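Cobalamin biosynthesis protein CobN (Mycobacterium tuberculosis, PDB 7C6O) is the large, catalytic subunit of cobaltochelatase, which probably inserts cobalt into the corrin ring during cobalamin biosynthesis. Local coordinates at residues A[257-262]-A[915-920]; A[1012-1017]-A[1194-1199]. All coordinates share one frame; numbering follows the deposited sequence.

From the N terminus, the chain first passes through residues 257-262, in the loop between strand 246-249 and helix 274-277. More than 650 residues later it returns to them at 915-920, where interaction 1 closes a very long loop by joining the surroundings of a seven-stranded mixed sheet to the small hairpin of strands 907-911 and 918-923. Interaction 2 opens afterwards: the end of helix 1007-1013 meets helix 1187-1203, closing a shorter, mainly helical loop. The two loops follow in series and neither nest nor cross. Their centres lie about 48 Å apart, on opposite sides of the chain's centre.

Interaction 1: residues A[257-262]-A[915-920]; sequences VKPAAA and SRRVID
The methyl group of Ala261 sits over one face of the Arg916 guanidinium, close to its centre, with CB of Ala261 3.6 Å from CZ of Arg916. Beside this pair, Ala260 points its CB at the other segment and meets both the carbonyl O of Ser915, at 3.5 Å, and CB of Arg916, at 3.9 Å. Here the packing is tight, and alanine suits it: a lone methyl lets the backbones approach and gives a flat cation a small apolar surface to lie against. Arg916 reaches across because CG lies beside its own backbone N (chi1 -53°) and the chain then runs extended to NE.

The alanines belong to a short 3-10 turn in a loop, entered through Pro259, whose ring rests on Trp271. Arg916 lies in the connection of the two-stranded hairpin formed by 907-911 and 918-923. In that connection Ser915 OG accepts a bond from N of Arg917, forming an ST turn, and Arg916 itself takes a positive phi of 65°.

No direct hydrogen bond joins the segments; water does that work. One molecule accepts from N of Ala260 and donates to O of Ser915, at 2.9 Å, and another, on the exposed side, links O of Ala261 to NH1 of Arg916, at 3.0 Å from the latter. Lys258 also belongs to the looser margin. Its aliphatic chain passes Ser915 O at 4.2 Å from CG, while NZ makes a weak hydrogen bond to O of Ala914. Lys258 NZ and Arg916 NE, both on positively charged groups, stay 5.2 Å apart. Arg917 touches the turn lightly, NH2 lying 4.4 Å from CG of Pro259, and its guanidinium is held through NE by a salt bridge to Asp846.

Interaction 2: residues A[1012-1017]-A[1194-1199]; sequences DSRSWR and AERLLE
NH2 of Arg1196 reaches across the contact to OD1 of Asp1012 at 3.2 Å, a salt bridge whose hydrogen bond is weak, bent to 123°. Within its own helix the same guanidinium continues the network: NH1 of Arg1196 meets the syn side of OE2 of Glu1199 at 3.0 Å. Bends at chi2 (72°) and chi3 (77°) fold the buried arginine chain so that its guanidinium serves both carboxylates, while NE pairs with Asp1148 and NH1 also bonds O of Ile1011.

This network joins the C-terminal end of helix 1007-1013 to the side of helix 1187-1203. Ser1013 OG closes an ST turn with N of Ser1015 there, and Arg1014 leaves the helix with positive phi.

Two waters extend the grip of Glu1199, one bridging OE2 to NH1 of Arg1014, the other OE1 to NE1 of Trp1016 in the indole plane; OE1 also pairs with Arg1203. Farther out, the methylenes of Arg1014 pack against the Glu1199 carboxylate, CD lying 3.3 Å from OE2. OE1 of Glu1195 lies over one face of the Arg1014 guanidinium, 3.9 Å from NH1, a long pairing of charges at which no N-H points.

Interaction 1: residues A[257-262]-A[915-920]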
loop_
_atom_site.group_PDB
_atom_site.type_symbol
_atom_site.label_atom_id
_atom_site.label_comp_id
_atom_site.label_asym_id
_atom_site.label_seq_id
_atom_site.Cartn_x
_atom_site.Cartn_y
_atom_site.Cartn_z
ATOM N N VAL A 257 -11.892 -5.959 -17.072
ATOM C CA VAL A 257 -10.700 -5.915 -17.908
ATOM C C VAL A 257 -10.028 -4.550 -17.911
ATOM O O VAL A 257 -8.978 -4.399 -18.541
ATOM C CB VAL A 257 -11.008 -6.355 -19.355
ATOM C CG1 VAL A 257 -11.501 -7.791 -19.381
ATOM C CG2 VAL A 257 -12.019 -5.415 -20.001
ATOM N N LYS A 258 -10.592 -3.551 -17.233
ATOM C CA LYS A 258 -10.011 -2.208 -17.173
ATOM C C LYS A 258 -9.949 -1.750 -15.720
ATOM O O LYS A 258 -10.723 -0.884 -15.292
ATOM C CB LYS A 258 -10.814 -1.225 -18.027
ATOM C CG LYS A 258 -10.100 0.090 -18.288
ATOM C CD LYS A 258 -10.965 1.042 -19.099
ATOM C CE LYS A 258 -11.396 0.411 -20.413
ATOM N NZ LYS A 258 -11.941 1.434 -21.349
ATOM N N PRO A 259 -9.026 -2.309 -14.932
ATOM C CA PRO A 259 -8.971 -1.949 -13.506
ATOM C C PRO A 259 -8.695 -0.475 -13.259
ATOM O O PRO A 259 -9.136 0.062 -12.234
ATOM C CB PRO A 259 -7.841 -2.837 -12.962
ATOM C CG PRO A 259 -7.016 -3.188 -14.157
ATOM C CD PRO A 259 -7.989 -3.288 -15.297
ATOM N N ALA A 260 -7.992 0.199 -14.173
ATOM C CA ALA A 260 -7.720 1.623 -14.006
ATOM C C ALA A 260 -8.992 2.455 -13.909
ATOM O O ALA A 260 -8.954 3.561 -13.364
ATOM C CB ALA A 260 -6.857 2.136 -15.160
ATOM N N ALA A 261 -10.115 1.959 -14.421
ATOM C CA ALA A 261 -11.364 2.704 -14.375
ATOM C C ALA A 261 -12.224 2.343 -13.170
ATOM O O ALA A 261 -13.349 2.841 -13.059
ATOM C CB ALA A 261 -12.157 2.482 -15.666
ATOM N N ALA A 262 -11.722 1.500 -12.265
ATOM C CA ALA A 262 -12.520 0.985 -11.158
ATOM C C ALA A 262 -11.948 1.326 -9.787
ATOM O O ALA A 262 -12.446 0.812 -8.779
ATOM C CB ALA A 262 -12.675 -0.535 -11.284
ATOM N N SER A 915 -6.817 1.298 -22.087
ATOM C CA SER A 915 -6.546 0.765 -20.757
ATOM C C SER A 915 -6.221 1.842 -19.727
ATOM O O SER A 915 -6.203 1.537 -18.528
ATOM C CB SER A 915 -5.384 -0.226 -20.820
ATOM O OG SER A 915 -4.181 0.444 -21.166
ATOM N N ARG A 916 -5.964 3.077 -20.165
ATOM C CA ARG A 916 -5.525 4.201 -19.339
ATOM C C ARG A 916 -4.145 3.980 -18.737
ATOM O O ARG A 916 -3.738 4.730 -17.842
ATOM C CB ARG A 916 -6.529 4.527 -18.228
ATOM C CG ARG A 916 -7.940 4.742 -18.749
ATOM C CD ARG A 916 -8.892 5.161 -17.651
ATOM N NE ARG A 916 -10.270 5.173 -18.125
ATOM C CZ ARG A 916 -11.314 5.533 -17.385
ATOM N NH1 ARG A 916 -11.136 5.917 -16.128
ATOM N NH2 ARG A 916 -12.534 5.509 -17.905
ATOM N N ARG A 917 -3.404 2.986 -19.217
ATOM C CA ARG A 917 -2.083 2.702 -18.685
ATOM C C ARG A 917 -1.032 3.589 -19.346
ATOM O O ARG A 917 -1.176 4.012 -20.498
ATOM C CB ARG A 917 -1.745 1.221 -18.878
ATOM C CG ARG A 917 -2.659 0.297 -18.069
ATOM C CD ARG A 917 -2.289 -1.174 -18.191
ATOM N NE ARG A 917 -2.677 -1.910 -16.989
ATOM C CZ ARG A 917 -2.518 -3.218 -16.816
ATOM N NH1 ARG A 917 -1.984 -3.962 -17.777
ATOM N NH2 ARG A 917 -2.899 -3.787 -15.677
ATOM N N VAL A 918 0.021 3.892 -18.591
ATOM C CA VAL A 918 1.146 4.659 -19.115
ATOM C C VAL A 918 2.030 3.713 -19.915
ATOM O O VAL A 918 2.488 2.688 -19.398
ATOM C CB VAL A 918 1.938 5.336 -17.988
ATOM C CG1 VAL A 918 3.121 6.104 -18.564
ATOM C CG2 VAL A 918 1.033 6.263 -17.185
ATOM N N ILE A 919 2.264 4.048 -21.181
ATOM C CA ILE A 919 2.970 3.159 -22.096
ATOM C C ILE A 919 4.272 3.745 -22.619
ATOM O O ILE A 919 5.087 2.992 -23.172
ATOM C CB ILE A 919 2.070 2.743 -23.278
ATOM C CG1 ILE A 919 1.650 3.972 -24.086
ATOM C CG2 ILE A 919 0.845 1.990 -22.777
ATOM C CD1 ILE A 919 0.801 3.647 -25.294
ATOM N N ASP A 920 4.508 5.045 -22.468
ATOM C CA ASP A 920 5.726 5.653 -22.991
ATOM C C ASP A 920 5.943 7.000 -22.310
ATOM O O ASP A 920 5.163 7.425 -21.454
ATOM C CB ASP A 920 5.650 5.809 -24.514
ATOM C CG ASP A 920 6.996 5.618 -25.186
ATOM O OD1 ASP A 920 8.032 5.801 -24.514
ATOM O OD2 ASP A 920 7.017 5.284 -26.388
HETATM O O HOH W 1 -6.479 -0.703 -16.699
HETATM O O HOH W 2 -13.221 5.878 -14.022
#

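Interaction 2: residues A[1012-1017]-A[1194-1199]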
loop_
_atom_site.group_PDB
_atom_site.type_symbol
_atom_site.label_atom_id
_atom_site.label_comp_id
_atom_site.label_asym_id
_atom_site.label_seq_id
_atom_site.Cartn_x
_atom_site.Cartn_y
_atom_site.Cartn_z
ATOM N N ASP A 1012 14.297 7.374 18.948
ATOM C CA ASP A 1012 13.793 6.660 20.117
ATOM C C ASP A 1012 14.923 6.094 20.967
ATOM O O ASP A 1012 14.803 6.043 22.196
ATOM C CB ASP A 1012 12.834 5.552 19.683
ATOM C CG ASP A 1012 11.469 6.086 19.300
ATOM O OD1 ASP A 1012 11.211 7.284 19.544
ATOM O OD2 ASP A 1012 10.653 5.314 18.755
ATOM N N SER A 1013 16.025 5.672 20.340
ATOM C CA SER A 1013 17.172 5.185 21.098
ATOM C C SER A 1013 17.951 6.314 21.754
ATOM O O SER A 1013 18.658 6.070 22.737
ATOM C CB SER A 1013 18.115 4.398 20.192
ATOM O OG SER A 1013 18.911 5.284 19.419
ATOM N N ARG A 1014 17.853 7.528 21.215
ATOM C CA ARG A 1014 18.568 8.715 21.673
ATOM C C ARG A 1014 20.081 8.595 21.516
ATOM O O ARG A 1014 20.817 9.455 22.008
ATOM C CB ARG A 1014 18.217 9.061 23.129
ATOM C CG ARG A 1014 16.719 9.135 23.401
ATOM C CD ARG A 1014 16.415 9.763 24.754
ATOM N NE ARG A 1014 16.804 8.915 25.876
ATOM C CZ ARG A 1014 16.592 9.226 27.150
ATOM N NH1 ARG A 1014 15.994 10.370 27.464
ATOM N NH2 ARG A 1014 16.975 8.399 28.111
ATOM N N SER A 1015 20.567 7.566 20.820
ATOM C CA SER A 1015 22.005 7.322 20.694
ATOM C C SER A 1015 22.582 8.042 19.471
ATOM O O SER A 1015 23.103 7.434 18.534
ATOM C CB SER A 1015 22.280 5.823 20.631
ATOM O OG SER A 1015 21.896 5.182 21.836
ATOM N N TRP A 1016 22.486 9.370 19.508
ATOM C CA TRP A 1016 22.993 10.233 18.450
ATOM C C TRP A 1016 23.325 11.585 19.064
ATOM O O TRP A 1016 22.852 11.921 20.152
ATOM C CB TRP A 1016 21.979 10.391 17.311
ATOM C CG TRP A 1016 20.736 11.121 17.728
ATOM C CD1 TRP A 1016 19.639 10.591 18.348
ATOM C CD2 TRP A 1016 20.468 12.518 17.563
ATOM N NE1 TRP A 1016 18.703 11.576 18.574
ATOM C CE2 TRP A 1016 19.189 12.766 18.101
ATOM C CE3 TRP A 1016 21.185 13.583 17.006
ATOM C CZ2 TRP A 1016 18.614 14.035 18.103
ATOM C CZ3 TRP A 1016 20.612 14.842 17.008
ATOM C CH2 TRP A 1016 19.340 15.058 17.553
ATOM N N ARG A 1017 24.141 12.370 18.358
ATOM C CA ARG A 1017 24.595 13.651 18.886
ATOM C C ARG A 1017 24.537 14.778 17.857
ATOM O O ARG A 1017 24.152 15.906 18.180
ATOM C CB ARG A 1017 26.021 13.511 19.432
ATOM C CG ARG A 1017 26.840 14.795 19.404
ATOM C CD ARG A 1017 28.114 14.648 20.217
ATOM N NE ARG A 1017 28.871 13.457 19.844
ATOM C CZ ARG A 1017 29.833 12.922 20.589
ATOM N NH1 ARG A 1017 30.472 11.837 20.173
ATOM N NH2 ARG A 1017 30.152 13.467 21.755
ATOM N N ALA A 1194 7.393 14.509 29.165
ATOM C CA ALA A 1194 8.307 15.284 29.998
ATOM C C ALA A 1194 9.754 14.931 29.692
ATOM O O ALA A 1194 10.616 15.814 29.613
ATOM C CB ALA A 1194 7.996 15.052 31.476
ATOM N N GLU A 1195 10.036 13.642 29.502
ATOM C CA GLU A 1195 11.391 13.223 29.165
ATOM C C GLU A 1195 11.836 13.811 27.831
ATOM O O GLU A 1195 12.969 14.290 27.702
ATOM C CB GLU A 1195 11.465 11.699 29.133
ATOM C CG GLU A 1195 12.794 11.131 29.587
ATOM C CD GLU A 1195 12.793 9.616 29.607
ATOM O OE1 GLU A 1195 12.502 9.009 28.555
ATOM O OE2 GLU A 1195 13.067 9.037 30.677
ATOM N N ARG A 1196 10.955 13.792 26.826
ATOM C CA ARG A 1196 11.340 14.287 25.508
ATOM C C ARG A 1196 11.570 15.794 25.523
ATOM O O ARG A 1196 12.501 16.290 24.879
ATOM C CB ARG A 1196 10.282 13.917 24.469
ATOM C CG ARG A 1196 10.727 14.175 23.035
ATOM C CD ARG A 1196 11.785 13.172 22.603
ATOM N NE ARG A 1196 11.191 11.876 22.284
ATOM C CZ ARG A 1196 11.889 10.782 22.001
ATOM N NH1 ARG A 1196 13.217 10.817 22.005
ATOM N NH2 ARG A 1196 11.261 9.653 21.715
ATOM N N LEU A 1197 10.734 16.540 26.248
ATOM C CA LEU A 1197 10.925 17.985 26.323
ATOM C C LEU A 1197 12.209 18.328 27.068
ATOM O O LEU A 1197 12.931 19.256 26.682
ATOM C CB LEU A 1197 9.711 18.640 26.983
ATOM C CG LEU A 1197 8.410 18.522 26.180
ATOM C CD1 LEU A 1197 7.190 18.740 27.063
ATOM C CD2 LEU A 1197 8.411 19.505 25.014
ATOM N N LEU A 1198 12.524 17.576 28.125
ATOM C CA LEU A 1198 13.810 17.749 28.787
ATOM C C LEU A 1198 14.967 17.357 27.877
ATOM O O LEU A 1198 16.048 17.948 27.969
ATOM C CB LEU A 1198 13.844 16.943 30.086
ATOM C CG LEU A 1198 13.038 17.551 31.231
ATOM C CD1 LEU A 1198 12.785 16.520 32.315
ATOM C CD2 LEU A 1198 13.767 18.758 31.804
ATOM N N GLU A 1199 14.765 16.376 26.989
ATOM C CA GLU A 1199 15.812 16.042 26.027
ATOM C C GLU A 1199 16.033 17.179 25.034
ATOM O O GLU A 1199 17.177 17.472 24.665
ATOM C CB GLU A 1199 15.476 14.746 25.282
ATOM C CG GLU A 1199 16.510 14.388 24.212
ATOM C CD GLU A 1199 16.140 13.161 23.394
ATOM O OE1 GLU A 1199 16.940 12.784 22.511
ATOM O OE2 GLU A 1199 15.059 12.578 23.627
HETATM O O HOH W 3 13.738 11.666 25.636
HETATM O O HOH W 4 16.544 11.259 20.422
#